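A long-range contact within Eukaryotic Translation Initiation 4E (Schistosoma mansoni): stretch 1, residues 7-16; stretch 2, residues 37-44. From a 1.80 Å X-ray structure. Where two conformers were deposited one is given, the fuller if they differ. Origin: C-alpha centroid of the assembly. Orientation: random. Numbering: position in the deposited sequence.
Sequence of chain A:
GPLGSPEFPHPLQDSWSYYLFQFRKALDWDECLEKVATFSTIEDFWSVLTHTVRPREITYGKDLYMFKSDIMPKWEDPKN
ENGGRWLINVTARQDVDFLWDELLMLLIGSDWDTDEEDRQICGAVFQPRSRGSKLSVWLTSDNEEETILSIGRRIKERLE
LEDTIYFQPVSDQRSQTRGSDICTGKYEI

Stretch 1 7-16: EFPHPLQDSW
Stretch 2 37-44: ATFSTIED

The two stretches run antiparallel. Stretch 2 is a strand from Ala37 to Thr41, kinked at Ser40 (phi/psi -149/10), then turns helical at Ile42 (-55/-43). Stretch 1 pairs with it twice, at Pro11-Leu12 and at Ser15-Trp16, and turns a corner at Gln13 (-48/-42) and Asp14 (-131/156). Pro11 faces Thr41, with CA atoms 4.4 Å apart, in a non-hydrogen-bonded pair. This place suits proline, which has no amide hydrogen. The flanking bonds are Leu12 N to Ser40 O, 2.8 Å, and Ile42 N to His10 O, 3.0 Å. Trp16 and Phe39 form a hydrogen-bonded pair: Trp16 N to Phe39 O is 2.9 Å, and Phe39 N to Trp16 O is 2.8 Å. Water 1 donates to Leu12 O (2.4 Å) and Ser40 O (3.0 Å).

Glu43 (chi1 m, chi2 p) points toward stretch 1. Its OE1 accepts from His10 N at 2.8 Å, its OE2 from His10 ND1 at 2.7 Å; His10 is m. Thr41 (p) caps the helix, its OG1 accepting from Asp44 N at 3.0 Å.

Leu12 (m, t) is buried: CD1 lies 3.7 Å from Phe39 CE1 at the ring edge, and CD2 3.9 Å from Ile42 CG1. Trp16 (m) sets CB over a face of the Phe39 (p) ring, 3.5 Å from Phe39 CZ. Their rings are near parallel but barely overlap. Together the stretches bury 613 Å².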

# COMPACT_ATOMS: atom_id res chain seq x y z
N GLU A 7 23.54 14.93 10.41
CA GLU A 7 22.35 14.57 9.65
C GLU A 7 22.52 13.19 9.04
O GLU A 7 22.18 12.99 7.88
CB GLU A 7 22.08 15.59 8.55
CG GLU A 7 23.24 16.52 8.25
CD GLU A 7 22.86 17.65 7.31
OE1 GLU A 7 22.50 18.74 7.81
OE2 GLU A 7 22.92 17.46 6.08
N PHE A 8 23.04 12.25 9.81
CA PHE A 8 23.17 10.88 9.34
C PHE A 8 21.75 10.38 9.09
O PHE A 8 20.86 10.61 9.92
CB PHE A 8 23.86 10.03 10.40
CG PHE A 8 24.23 8.65 9.95
CD1 PHE A 8 23.47 7.55 10.35
CD2 PHE A 8 25.35 8.44 9.14
CE1 PHE A 8 23.81 6.26 9.96
CE2 PHE A 8 25.70 7.15 8.74
CZ PHE A 8 24.92 6.06 9.15
N PRO A 9 21.52 9.71 7.94
CA PRO A 9 20.16 9.27 7.61
C PRO A 9 19.59 8.26 8.62
O PRO A 9 20.34 7.50 9.23
CB PRO A 9 20.33 8.64 6.22
CG PRO A 9 21.60 9.24 5.67
CD PRO A 9 22.48 9.37 6.88
N HIS A 10 18.27 8.26 8.79
CA HIS A 10 17.59 7.35 9.71
C HIS A 10 17.20 6.08 8.96
O HIS A 10 16.41 6.15 8.03
CB HIS A 10 16.34 8.01 10.29
CG HIS A 10 16.61 9.23 11.12
ND1 HIS A 10 16.89 10.47 10.57
CD2 HIS A 10 16.61 9.41 12.46
CE1 HIS A 10 17.04 11.35 11.54
NE2 HIS A 10 16.88 10.74 12.69
N PRO A 11 17.79 4.93 9.32
CA PRO A 11 17.50 3.73 8.55
C PRO A 11 16.11 3.19 8.84
O PRO A 11 15.62 3.27 9.97
CB PRO A 11 18.57 2.73 9.02
CG PRO A 11 18.88 3.18 10.41
CD PRO A 11 18.76 4.67 10.40
N LEU A 12 15.47 2.64 7.82
CA LEU A 12 14.18 2.00 8.00
C LEU A 12 14.33 0.52 8.32
O LEU A 12 15.34 -0.10 7.96
CB LEU A 12 13.33 2.15 6.74
CG LEU A 12 13.09 3.55 6.20
CD1 LEU A 12 12.35 3.41 4.89
CD2 LEU A 12 12.29 4.37 7.17
N GLN A 13 13.32 -0.02 8.99
CA GLN A 13 13.16 -1.47 9.18
C GLN A 13 13.34 -2.25 7.89
O GLN A 13 14.01 -3.29 7.88
CB GLN A 13 11.80 -1.81 9.80
CG GLN A 13 11.53 -3.32 9.91
CD GLN A 13 12.55 -4.02 10.81
OE1 GLN A 13 13.16 -3.40 11.68
NE2 GLN A 13 12.72 -5.32 10.60
N ASP A 14 12.77 -1.73 6.79
CA ASP A 14 12.91 -2.36 5.49
C ASP A 14 13.32 -1.41 4.39
O ASP A 14 13.07 -0.20 4.47
CB ASP A 14 11.59 -3.04 5.07
CG ASP A 14 11.45 -4.41 5.67
OD1 ASP A 14 12.12 -5.34 5.18
OD2 ASP A 14 10.68 -4.55 6.65
N SER A 15 13.93 -1.98 3.35
CA SER A 15 14.09 -1.30 2.07
C SER A 15 12.82 -1.47 1.25
O SER A 15 12.21 -2.55 1.25
CB SER A 15 15.27 -1.89 1.30
OG SER A 15 15.47 -1.17 0.11
N TRP A 16 12.42 -0.39 0.58
CA TRP A 16 11.18 -0.33 -0.21
C TRP A 16 11.47 0.12 -1.61
O TRP A 16 12.39 0.92 -1.85
CB TRP A 16 10.17 0.65 0.43
CG TRP A 16 9.78 0.30 1.80
CD1 TRP A 16 10.44 0.64 2.95
CD2 TRP A 16 8.62 -0.45 2.21
NE1 TRP A 16 9.79 0.12 4.04
CE2 TRP A 16 8.66 -0.54 3.62
CE3 TRP A 16 7.57 -1.05 1.52
CZ2 TRP A 16 7.69 -1.21 4.36
CZ3 TRP A 16 6.58 -1.72 2.25
CH2 TRP A 16 6.65 -1.80 3.66
N ALA A 37 12.09 4.17 -7.85
CA ALA A 37 12.97 4.36 -6.70
C ALA A 37 13.02 3.16 -5.77
O ALA A 37 12.08 2.36 -5.72
CB ALA A 37 12.60 5.63 -5.94
N THR A 38 14.16 3.01 -5.09
CA THR A 38 14.35 2.08 -3.98
C THR A 38 14.95 2.92 -2.86
O THR A 38 15.93 3.63 -3.08
CB THR A 38 15.29 0.89 -4.32
OG1 THR A 38 14.70 0.06 -5.32
CG2 THR A 38 15.55 0.04 -3.07
N PHE A 39 14.37 2.86 -1.67
CA PHE A 39 14.83 3.69 -0.55
C PHE A 39 14.88 2.88 0.75
O PHE A 39 14.23 1.84 0.87
CB PHE A 39 13.98 4.96 -0.40
CG PHE A 39 12.54 4.69 -0.04
CD1 PHE A 39 12.16 4.52 1.28
CD2 PHE A 39 11.56 4.58 -1.04
CE1 PHE A 39 10.83 4.25 1.62
CE2 PHE A 39 10.22 4.31 -0.70
CZ PHE A 39 9.87 4.15 0.63
N SER A 40 15.66 3.35 1.72
CA SER A 40 15.88 2.59 2.93
C SER A 40 16.08 3.49 4.14
O SER A 40 16.45 3.02 5.22
CB SER A 40 17.09 1.69 2.73
OG SER A 40 18.17 2.47 2.29
N THR A 41 15.83 4.78 3.94
CA THR A 41 15.97 5.79 5.00
C THR A 41 14.72 6.67 5.01
O THR A 41 14.06 6.81 3.96
CB THR A 41 17.24 6.69 4.79
OG1 THR A 41 17.05 7.56 3.65
CG2 THR A 41 18.51 5.82 4.57
N ILE A 42 14.41 7.27 6.15
CA ILE A 42 13.31 8.26 6.22
C ILE A 42 13.56 9.36 5.20
O ILE A 42 12.62 9.82 4.52
CB ILE A 42 13.23 8.94 7.61
CG1 ILE A 42 12.89 7.92 8.70
CG2 ILE A 42 12.21 10.13 7.59
CD1 ILE A 42 12.93 8.49 10.12
N GLU A 43 14.81 9.81 5.11
CA GLU A 43 15.15 10.93 4.24
C GLU A 43 14.85 10.64 2.77
O GLU A 43 14.31 11.50 2.04
CB GLU A 43 16.62 11.32 4.42
CG GLU A 43 16.94 11.98 5.76
CD GLU A 43 16.94 11.06 6.99
OE1 GLU A 43 16.97 9.81 6.87
OE2 GLU A 43 16.92 11.60 8.11
N ASP A 44 15.18 9.43 2.33
CA ASP A 44 14.97 9.03 0.95
C ASP A 44 13.50 8.68 0.68
O ASP A 44 13.02 8.89 -0.42
CB ASP A 44 15.89 7.86 0.59
CG ASP A 44 17.31 8.30 0.31
OD1 ASP A 44 17.55 9.52 0.21
OD2 ASP A 44 18.19 7.42 0.17
O HOH W 1 17.05 0.23 6.24